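Local coordinates for protein 3,4-dihydroxybenzoate decarboxylase (Enterobacter cloacae, PDB 5NY5) that catalyses the reversible decarboxylation of 3,4-dihydroxybenzoate to catechol as a UbiD-family enzyme, using prenylated FMN and a metal ion, at residues G20-P31 and G55-K64; N140-L151 and L317-E326. One frame throughout, in Å; residues are numbered along the deposited sequence.

Contact 1: residues G20-P31 and G55-K64; sequences GHYIETDHPVDP and GPAMMFNSVK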
loop_
_atom_site.group_PDB
_atom_site.type_symbol
_atom_site.label_atom_id
_atom_site.label_comp_id
_atom_site.label_asym_id
_atom_site.label_seq_id
_atom_site.Cartn_x
_atom_site.Cartn_y
_atom_site.Cartn_z
ATOM N N GLY A 20 -14.496 -9.785 49.297
ATOM C CA GLY A 20 -14.317 -10.045 47.884
ATOM C C GLY A 20 -12.879 -10.029 47.424
ATOM O O GLY A 20 -12.602 -10.470 46.302
ATOM N N HIS A 21 -11.953 -9.544 48.249
ATOM C CA HIS A 21 -10.559 -9.419 47.858
ATOM C C HIS A 21 -9.642 -10.447 48.498
ATOM O O HIS A 21 -8.466 -10.508 48.130
ATOM C CB HIS A 21 -10.041 -8.012 48.186
ATOM C CG HIS A 21 -10.489 -6.966 47.216
ATOM N ND1 HIS A 21 -9.901 -6.798 45.981
ATOM C CD2 HIS A 21 -11.470 -6.037 47.293
ATOM C CE1 HIS A 21 -10.498 -5.809 45.341
ATOM N NE2 HIS A 21 -11.455 -5.331 46.116
ATOM N N TYR A 22 -10.135 -11.258 49.429
ATOM C CA TYR A 22 -9.289 -12.236 50.100
ATOM C C TYR A 22 -10.143 -13.387 50.603
ATOM O O TYR A 22 -11.194 -13.166 51.208
ATOM C CB TYR A 22 -8.525 -11.599 51.266
ATOM C CG TYR A 22 -7.658 -12.569 52.036
ATOM C CD1 TYR A 22 -6.367 -12.860 51.617
ATOM C CD2 TYR A 22 -8.129 -13.192 53.185
ATOM C CE1 TYR A 22 -5.573 -13.746 52.317
ATOM C CE2 TYR A 22 -7.341 -14.076 53.890
ATOM C CZ TYR A 22 -6.065 -14.349 53.453
ATOM O OH TYR A 22 -5.278 -15.231 54.157
ATOM N N ILE A 23 -9.682 -14.613 50.348
ATOM C CA ILE A 23 -10.308 -15.821 50.866
ATOM C C ILE A 23 -9.211 -16.765 51.335
ATOM O O ILE A 23 -8.040 -16.620 50.986
ATOM C CB ILE A 23 -11.200 -16.537 49.826
ATOM C CG1 ILE A 23 -10.345 -17.109 48.695
ATOM C CG2 ILE A 23 -12.270 -15.604 49.284
ATOM C CD1 ILE A 23 -11.107 -18.020 47.763
ATOM N N GLU A 24 -9.611 -17.742 52.142
ATOM C CA GLU A 24 -8.742 -18.833 52.546
ATOM C C GLU A 24 -9.451 -20.149 52.272
ATOM O O GLU A 24 -10.673 -20.199 52.120
ATOM C CB GLU A 24 -8.361 -18.753 54.029
ATOM C CG GLU A 24 -7.559 -17.531 54.413
ATOM C CD GLU A 24 -7.163 -17.537 55.878
ATOM O OE1 GLU A 24 -7.568 -18.473 56.598
ATOM O OE2 GLU A 24 -6.448 -16.608 56.310
ATOM N N THR A 25 -8.669 -21.221 52.213
ATOM C CA THR A 25 -9.223 -22.558 52.078
ATOM C C THR A 25 -8.401 -23.528 52.910
ATOM O O THR A 25 -7.173 -23.429 52.964
ATOM C CB THR A 25 -9.256 -23.025 50.617
ATOM O OG1 THR A 25 -9.696 -24.387 50.562
ATOM C CG2 THR A 25 -7.880 -22.916 49.982
ATOM N N ASP A 26 -9.090 -24.451 53.572
ATOM C CA ASP A 26 -8.441 -25.533 54.291
ATOM C C ASP A 26 -8.466 -26.836 53.511
ATOM O O ASP A 26 -7.977 -27.853 54.011
ATOM C CB ASP A 26 -9.095 -25.729 55.660
ATOM C CG ASP A 26 -9.112 -24.457 56.480
ATOM O OD1 ASP A 26 -8.026 -24.002 56.894
ATOM O OD2 ASP A 26 -10.212 -23.913 56.713
ATOM N N HIS A 27 -9.023 -26.829 52.310
ATOM C CA HIS A 27 -9.010 -28.022 51.480
ATOM C C HIS A 27 -7.583 -28.302 51.030
ATOM O O HIS A 27 -6.894 -27.387 50.567
ATOM C CB HIS A 27 -9.926 -27.841 50.274
ATOM C CG HIS A 27 -10.374 -29.129 49.659
ATOM N ND1 HIS A 27 -9.946 -29.551 48.420
ATOM C CD2 HIS A 27 -11.210 -30.090 50.116
ATOM C CE1 HIS A 27 -10.500 -30.716 48.138
ATOM N NE2 HIS A 27 -11.273 -31.066 49.151
ATOM N N PRO A 28 -7.096 -29.533 51.172
ATOM C CA PRO A 28 -5.716 -29.826 50.773
ATOM C C PRO A 28 -5.515 -29.575 49.290
ATOM O O PRO A 28 -6.384 -29.870 48.468
ATOM C CB PRO A 28 -5.552 -31.311 51.120
ATOM C CG PRO A 28 -6.626 -31.597 52.107
ATOM C CD PRO A 28 -7.769 -30.708 51.744
ATOM N N VAL A 29 -4.358 -29.014 48.952
ATOM C CA VAL A 29 -4.016 -28.703 47.572
ATOM C C VAL A 29 -2.593 -29.172 47.305
ATOM O O VAL A 29 -1.732 -29.117 48.190
ATOM C CB VAL A 29 -4.178 -27.196 47.272
ATOM C CG1 VAL A 29 -3.098 -26.375 47.960
ATOM C CG2 VAL A 29 -4.188 -26.942 45.773
ATOM N N ASP A 30 -2.356 -29.664 46.092
ATOM C CA ASP A 30 -1.029 -30.110 45.694
ATOM C C ASP A 30 -0.267 -28.932 45.104
ATOM O O ASP A 30 -0.739 -28.333 44.129
ATOM C CB ASP A 30 -1.126 -31.236 44.678
ATOM C CG ASP A 30 0.156 -32.043 44.565
ATOM O OD1 ASP A 30 1.242 -31.502 44.855
ATOM O OD2 ASP A 30 0.077 -33.226 44.180
ATOM N N PRO A 31 0.890 -28.555 45.657
ATOM C CA PRO A 31 1.652 -27.445 45.066
ATOM C C PRO A 31 2.166 -27.747 43.673
ATOM O O PRO A 31 2.545 -26.816 42.954
ATOM C CB PRO A 31 2.807 -27.244 46.055
ATOM C CG PRO A 31 2.950 -28.561 46.730
ATOM C CD PRO A 31 1.559 -29.108 46.846
ATOM N N GLY A 55 -10.258 -11.972 40.791
ATOM C CA GLY A 55 -11.056 -12.181 41.972
ATOM C C GLY A 55 -10.288 -11.891 43.240
ATOM O O GLY A 55 -9.472 -10.969 43.310
ATOM N N PRO A 56 -10.540 -12.676 44.277
ATOM C CA PRO A 56 -9.830 -12.471 45.537
ATOM C C PRO A 56 -8.421 -13.026 45.467
ATOM O O PRO A 56 -8.125 -13.959 44.718
ATOM C CB PRO A 56 -10.680 -13.256 46.542
ATOM C CG PRO A 56 -11.216 -14.379 45.731
ATOM C CD PRO A 56 -11.468 -13.817 44.350
ATOM N N ALA A 57 -7.540 -12.422 46.253
ATOM C CA ALA A 57 -6.292 -13.092 46.561
ATOM C C ALA A 57 -6.598 -14.315 47.414
ATOM O O ALA A 57 -7.601 -14.360 48.129
ATOM C CB ALA A 57 -5.336 -12.148 47.280
HETATM N N MSE A 58 -5.742 -15.322 47.324
HETATM C CA MSE A 58 -6.083 -16.601 47.923
HETATM C C MSE A 58 -4.975 -17.194 48.776
HETATM O O MSE A 58 -3.816 -17.235 48.373
HETATM C CB MSE A 58 -6.476 -17.591 46.833
HETATM C CG MSE A 58 -7.180 -18.826 47.339
HETATM SE SE MSE A 58 -8.111 -19.728 45.893
HETATM C CE MSE A 58 -8.897 -21.194 46.906
HETATM N N MSE A 59 -5.355 -17.657 49.962
HETATM C CA MSE A 59 -4.439 -18.331 50.866
HETATM C C MSE A 59 -4.785 -19.808 50.962
HETATM O O MSE A 59 -5.898 -20.171 51.332
HETATM C CB MSE A 59 -4.485 -17.694 52.255
HETATM C CG MSE A 59 -3.566 -18.353 53.266
HETATM SE SE MSE A 59 -1.712 -17.795 53.070
HETATM C CE MSE A 59 -1.921 -15.950 53.651
ATOM N N PHE A 60 -3.828 -20.662 50.625
ATOM C CA PHE A 60 -3.999 -22.108 50.721
ATOM C C PHE A 60 -3.329 -22.562 52.012
ATOM O O PHE A 60 -2.104 -22.682 52.079
ATOM C CB PHE A 60 -3.413 -22.803 49.497
ATOM C CG PHE A 60 -4.165 -22.524 48.226
ATOM C CD1 PHE A 60 -5.074 -23.443 47.728
ATOM C CD2 PHE A 60 -3.969 -21.339 47.532
ATOM C CE1 PHE A 60 -5.768 -23.190 46.559
ATOM C CE2 PHE A 60 -4.662 -21.081 46.361
ATOM C CZ PHE A 60 -5.561 -22.009 45.875
ATOM N N ASN A 61 -4.143 -22.809 53.043
ATOM C CA ASN A 61 -3.631 -23.160 54.363
ATOM C C ASN A 61 -3.233 -24.625 54.479
ATOM O O ASN A 61 -2.469 -24.973 55.386
ATOM C CB ASN A 61 -4.673 -22.834 55.436
ATOM C CG ASN A 61 -4.785 -21.348 55.708
ATOM O OD1 ASN A 61 -3.792 -20.622 55.670
ATOM N ND2 ASN A 61 -5.998 -20.886 55.988
ATOM N N SER A 62 -3.733 -25.486 53.599
ATOM C CA SER A 62 -3.453 -26.917 53.644
ATOM C C SER A 62 -2.687 -27.302 52.386
ATOM O O SER A 62 -3.271 -27.395 51.301
ATOM C CB SER A 62 -4.744 -27.722 53.773
ATOM O OG SER A 62 -4.482 -29.111 53.727
ATOM N N VAL A 63 -1.387 -27.530 52.533
ATOM C CA VAL A 63 -0.509 -27.898 51.429
ATOM C C VAL A 63 -0.146 -29.365 51.595
ATOM O O VAL A 63 0.380 -29.765 52.640
ATOM C CB VAL A 63 0.749 -27.017 51.392
ATOM C CG1 VAL A 63 1.599 -27.357 50.182
ATOM C CG2 VAL A 63 0.366 -25.548 51.391
ATOM N N LYS A 64 -0.434 -30.166 50.572
ATOM C CA LYS A 64 -0.152 -31.594 50.639
ATOM C C LYS A 64 1.339 -31.830 50.833
ATOM O O LYS A 64 2.168 -31.295 50.092
ATOM C CB LYS A 64 -0.633 -32.294 49.369
ATOM C CG LYS A 64 -2.134 -32.254 49.149
ATOM C CD LYS A 64 -2.504 -32.957 47.850
ATOM C CE LYS A 64 -3.986 -32.836 47.543
ATOM N NZ LYS A 64 -4.327 -33.474 46.241
HETATM O O HOH W 1 -5.133 -25.311 50.929
#

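Contact 2: residues N140-L151 and L317-E326; sequences NTPIDAGPFFCL and LQTLVGPGEE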
loop_
_atom_site.group_PDB
_atom_site.type_symbol
_atom_site.label_atom_id
_atom_site.label_comp_id
_atom_site.label_asym_id
_atom_site.label_seq_id
_atom_site.Cartn_x
_atom_site.Cartn_y
_atom_site.Cartn_z
ATOM N N ASN A 140 3.596 -24.047 38.151
ATOM C CA ASN A 140 2.390 -23.512 37.529
ATOM C C ASN A 140 1.750 -24.520 36.580
ATOM O O ASN A 140 0.524 -24.682 36.578
ATOM C CB ASN A 140 2.708 -22.208 36.804
ATOM C CG ASN A 140 2.540 -20.994 37.695
ATOM O OD1 ASN A 140 1.555 -20.264 37.588
ATOM N ND2 ASN A 140 3.497 -20.777 38.588
ATOM N N THR A 141 2.548 -25.194 35.767
ATOM C CA THR A 141 2.061 -26.192 34.826
ATOM C C THR A 141 2.881 -27.459 34.964
ATOM O O THR A 141 4.029 -27.421 35.423
ATOM C CB THR A 141 2.135 -25.695 33.373
ATOM O OG1 THR A 141 3.505 -25.567 32.979
ATOM C CG2 THR A 141 1.431 -24.359 33.219
ATOM N N PRO A 142 2.324 -28.610 34.575
ATOM C CA PRO A 142 3.102 -29.857 34.611
ATOM C C PRO A 142 4.342 -29.849 33.725
ATOM O O PRO A 142 5.202 -30.721 33.906
ATOM C CB PRO A 142 2.093 -30.914 34.144
ATOM C CG PRO A 142 0.763 -30.330 34.472
ATOM C CD PRO A 142 0.902 -28.854 34.275
ATOM N N ILE A 143 4.468 -28.911 32.784
ATOM C CA ILE A 143 5.621 -28.869 31.889
ATOM C C ILE A 143 6.632 -27.803 32.302
ATOM O O ILE A 143 7.514 -27.453 31.509
ATOM C CB ILE A 143 5.189 -28.663 30.430
ATOM C CG1 ILE A 143 4.611 -27.263 30.236
ATOM C CG2 ILE A 143 4.182 -29.724 30.014
ATOM C CD1 ILE A 143 4.313 -26.920 28.796
ATOM N N ASP A 144 6.527 -27.278 33.519
ATOM C CA ASP A 144 7.494 -26.302 33.995
ATOM C C ASP A 144 8.856 -26.956 34.208
ATOM O O ASP A 144 8.974 -28.173 34.377
ATOM C CB ASP A 144 7.013 -25.660 35.297
ATOM C CG ASP A 144 5.896 -24.660 35.077
ATOM O OD1 ASP A 144 5.344 -24.613 33.956
ATOM O OD2 ASP A 144 5.566 -23.921 36.029
ATOM N N ALA A 145 9.899 -26.125 34.201
ATOM C CA ALA A 145 11.250 -26.629 34.410
ATOM C C ALA A 145 11.448 -27.184 35.813
ATOM O O ALA A 145 12.357 -27.991 36.024
ATOM C CB ALA A 145 12.271 -25.525 34.145
ATOM N N GLY A 146 10.618 -26.772 36.764
ATOM C CA GLY A 146 10.733 -27.199 38.136
ATOM C C GLY A 146 9.975 -26.248 39.034
ATOM O O GLY A 146 9.351 -25.292 38.564
ATOM N N PRO A 147 9.994 -26.500 40.339
ATOM C CA PRO A 147 9.353 -25.567 41.274
ATOM C C PRO A 147 9.964 -24.179 41.160
ATOM O O PRO A 147 11.171 -24.023 40.981
ATOM C CB PRO A 147 9.614 -26.198 42.647
ATOM C CG PRO A 147 10.673 -27.231 42.422
ATOM C CD PRO A 147 10.516 -27.695 41.016
ATOM N N PHE A 148 9.108 -23.165 41.257
ATOM C CA PHE A 148 9.486 -21.786 40.984
ATOM C C PHE A 148 9.071 -20.873 42.127
ATOM O O PHE A 148 7.980 -21.017 42.684
ATOM C CB PHE A 148 8.834 -21.279 39.687
ATOM C CG PHE A 148 9.735 -21.321 38.486
ATOM C CD1 PHE A 148 10.663 -20.320 38.267
ATOM C CD2 PHE A 148 9.632 -22.347 37.561
ATOM C CE1 PHE A 148 11.486 -20.350 37.159
ATOM C CE2 PHE A 148 10.452 -22.383 36.450
ATOM C CZ PHE A 148 11.381 -21.383 36.249
ATOM N N PHE A 149 9.952 -19.937 42.468
ATOM C CA PHE A 149 9.585 -18.738 43.209
ATOM C C PHE A 149 9.500 -17.596 42.208
ATOM O O PHE A 149 10.444 -17.371 41.444
ATOM C CB PHE A 149 10.608 -18.407 44.300
ATOM C CG PHE A 149 10.808 -19.501 45.308
ATOM C CD1 PHE A 149 9.897 -19.691 46.332
ATOM C CD2 PHE A 149 11.918 -20.324 45.246
ATOM C CE1 PHE A 149 10.083 -20.693 47.263
ATOM C CE2 PHE A 149 12.108 -21.326 46.174
ATOM C CZ PHE A 149 11.191 -21.510 47.184
ATOM N N CYS A 150 8.377 -16.883 42.200
ATOM C CA CYS A 150 8.126 -15.893 41.166
ATOM C C CYS A 150 8.116 -14.457 41.665
ATOM O O CYS A 150 8.052 -13.539 40.841
ATOM C CB CYS A 150 6.794 -16.191 40.465
ATOM S SG CYS A 150 6.762 -17.787 39.631
ATOM N N LEU A 151 8.179 -14.231 42.971
ATOM C CA LEU A 151 8.160 -12.885 43.533
ATOM C C LEU A 151 9.295 -12.713 44.533
ATOM O O LEU A 151 9.104 -12.285 45.674
ATOM C CB LEU A 151 6.805 -12.586 44.170
ATOM C CG LEU A 151 5.641 -12.477 43.183
ATOM C CD1 LEU A 151 4.320 -12.292 43.913
ATOM C CD2 LEU A 151 5.882 -11.335 42.209
ATOM N N LEU A 317 4.193 -18.162 52.252
ATOM C CA LEU A 317 4.897 -18.218 50.975
ATOM C C LEU A 317 4.050 -17.506 49.927
ATOM O O LEU A 317 2.965 -17.976 49.574
ATOM C CB LEU A 317 5.179 -19.663 50.572
ATOM C CG LEU A 317 5.954 -19.842 49.266
ATOM C CD1 LEU A 317 7.211 -18.996 49.276
ATOM C CD2 LEU A 317 6.301 -21.303 49.041
ATOM N N GLN A 318 4.537 -16.370 49.438
ATOM C CA GLN A 318 3.832 -15.575 48.440
ATOM C C GLN A 318 4.444 -15.795 47.063
ATOM O O GLN A 318 5.668 -15.762 46.909
ATOM C CB GLN A 318 3.868 -14.087 48.792
ATOM C CG GLN A 318 3.189 -13.196 47.770
ATOM C CD GLN A 318 3.197 -11.735 48.166
ATOM O OE1 GLN A 318 3.939 -11.325 49.054
ATOM N NE2 GLN A 318 2.364 -10.941 47.508
ATOM N N THR A 319 3.588 -16.019 46.072
ATOM C CA THR A 319 4.000 -16.131 44.680
ATOM C C THR A 319 2.826 -15.691 43.812
ATOM O O THR A 319 1.847 -15.125 44.308
ATOM C CB THR A 319 4.475 -17.555 44.363
ATOM O OG1 THR A 319 5.022 -17.598 43.040
ATOM C CG2 THR A 319 3.324 -18.542 44.466
ATOM N N LEU A 320 2.922 -15.936 42.508
ATOM C CA LEU A 320 1.862 -15.579 41.580
ATOM C C LEU A 320 1.479 -16.795 40.750
ATOM O O LEU A 320 2.160 -17.823 40.757
ATOM C CB LEU A 320 2.272 -14.408 40.671
ATOM C CG LEU A 320 3.619 -14.426 39.939
ATOM C CD1 LEU A 320 3.639 -15.403 38.775
ATOM C CD2 LEU A 320 3.976 -13.029 39.459
ATOM N N VAL A 321 0.373 -16.659 40.025
ATOM C CA VAL A 321 -0.115 -17.680 39.106
ATOM C C VAL A 321 -0.470 -16.996 37.794
ATOM O O VAL A 321 -1.119 -15.946 37.794
ATOM C CB VAL A 321 -1.337 -18.428 39.674
ATOM C CG1 VAL A 321 -1.938 -19.347 38.627
ATOM C CG2 VAL A 321 -0.949 -19.219 40.914
ATOM N N GLY A 322 -0.042 -17.583 36.682
ATOM C CA GLY A 322 -0.414 -17.058 35.383
ATOM C C GLY A 322 0.708 -16.810 34.396
ATOM O O GLY A 322 0.894 -17.596 33.473
ATOM N N PRO A 323 1.471 -15.719 34.581
ATOM C CA PRO A 323 1.427 -14.756 35.687
ATOM C C PRO A 323 0.214 -13.833 35.673
ATOM O O PRO A 323 0.024 -13.102 36.640
ATOM C CB PRO A 323 2.716 -13.959 35.497
ATOM C CG PRO A 323 2.962 -14.005 34.046
ATOM C CD PRO A 323 2.511 -15.367 33.598
ATOM N N GLY A 324 -0.569 -13.857 34.599
ATOM C CA GLY A 324 -1.908 -13.293 34.623
ATOM C C GLY A 324 -1.944 -11.835 35.008
ATOM O O GLY A 324 -1.010 -11.075 34.744
ATOM N N GLU A 325 -3.043 -11.436 35.657
ATOM C CA GLU A 325 -3.234 -10.038 36.031
ATOM C C GLU A 325 -2.184 -9.561 37.027
ATOM O O GLU A 325 -1.890 -8.362 37.089
ATOM C CB GLU A 325 -4.630 -9.849 36.614
ATOM C CG GLU A 325 -5.043 -8.405 36.804
ATOM C CD GLU A 325 -5.469 -7.760 35.508
ATOM O OE1 GLU A 325 -5.714 -8.501 34.536
ATOM O OE2 GLU A 325 -5.557 -6.518 35.456
ATOM N N GLU A 326 -1.621 -10.473 37.819
ATOM C CA GLU A 326 -0.584 -10.080 38.766
ATOM C C GLU A 326 0.616 -9.477 38.043
ATOM O O GLU A 326 1.201 -8.490 38.508
ATOM C CB GLU A 326 -0.169 -11.284 39.613
ATOM C CG GLU A 326 0.616 -10.919 40.853
ATOM C CD GLU A 326 0.205 -11.736 42.062
ATOM O OE1 GLU A 326 -0.337 -12.846 41.876
ATOM O OE2 GLU A 326 0.419 -11.263 43.198
#

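Contact 1: residues G20-P31 and G55-K64
Ile-23 sits between Ala-57 and Met-59 in a parallel pairing: its N donates to Ala-57 O (3.1 Å) and its O accepts from Met-59 N. Thr-25 repeats the pattern, taking Met-59 O with its N and receiving Asn-61 N on its O. Past Thr-25 the regular ladder is interrupted, a water bridging Ser-62 N and His-27 O, and the register slips by one. Val-29 N then donates to Ser-62 O, and Val-29 O accepts from Lys-64 N in an almost straight bond (2.9 Å, 177° at the hydrogen).

On the Tyr-22 face, Asn-61 ND2 reaches Glu-24 OE1 at 2.9 Å, coming from above the carboxylate, whose plane stands 90° to the amide. The other oxygen, OE2, turns its anti lone pair to Tyr-22 OH, so both ends of the carboxylate are held. Tyr-22 OH also comes to 3.2 Å from Met-59 CB.

On the other face Thr-25 CG2 and Val-29 CG1 both press on Phe-60 CD1, the latter at 3.5 Å. At chi1 175° Thr-25 turns CG2 to the ring, while OG1 accepts from His-27 N, an ST turn.

Farther out, helix 34-42 packs on Phe-60 and Val-29, its Glu-34 forms a salt bridge with Lys-64, and Trp-486 of the second subunit packs on Thr-25 and Val-29. Strand 22-25, helix 34-42 and strand 57-60 make a beta-alpha-beta unit within the UbiD N-terminal domain.

Contact 2: residues N140-L151 and L317-E326
Asn-140 and Gly-322 make the polar link between the two segments. Gly-322 N donates to Asn-140 OD1 at 3.2 Å, with 160° at the hydrogen; Val-321 CA comes up to the same oxygen at 3.4 Å. The backbone N of Asn-140 also donates to Asp-144 OD2 (2.9 Å), approaching from above the carboxylate plane. That bond spans the type I turn from Thr-141 to Asp-144, whose ends are joined by Asp-144 N to Thr-141 O. A cis peptide precedes Pro-323, where the chain passes into helix 324-346.

The remaining contacts are mainly apolar. Leu-151 forks over the other chain: CD1 lies against the carbonyl carbon of Thr-319 at 3.7 Å, whereas CD2 meets Leu-320 CD2. Leu-320 CG lies between its backbone N and carbonyl carbon (chi1 49°), and from there the two methyls diverge, CD2 to Leu-151 and CD1 to Cys-150 CB (3.7 Å). Thr-319 OG1 also approaches Cys-150 CB, at 3.4 Å. Farther up the strand, Leu-317 CD1 comes to the edge of the Phe-149 ring, near its plane, and the two side chains cross at about a right angle.

Strands 148-151 and 317-319 run 73° apart, so side chains rather than a backbone ladder join them. The side chains of Leu-151 and Cys-150 lie about 5 Å from those of Ile-169 and Arg-171 respectively, which places this buried packing of the UbiD fold beside residues that bind prenylated FMN, a cofactor absent from this apo chain.

Contact 1 closes before contact 2 opens along the chain, and their centres are 15 Å apart, with nearest atoms about 6 Å apart and no touch. They share one mixed four-stranded sheet, ordered 22-25, 57-60, 70-73, 316-319: contact 1 pairs the first two strands, while contact 2 packs the last against strand 148-157 of the large antiparallel sheet. Helix 34-42 touches both, meeting Val-29 and Phe-60 in contact 1 and Asn-140 and Val-321 in contact 2. The N-terminal unit is thus connected through the shared sheet to the cofactor-binding region, and the second subunit packs on both contacts.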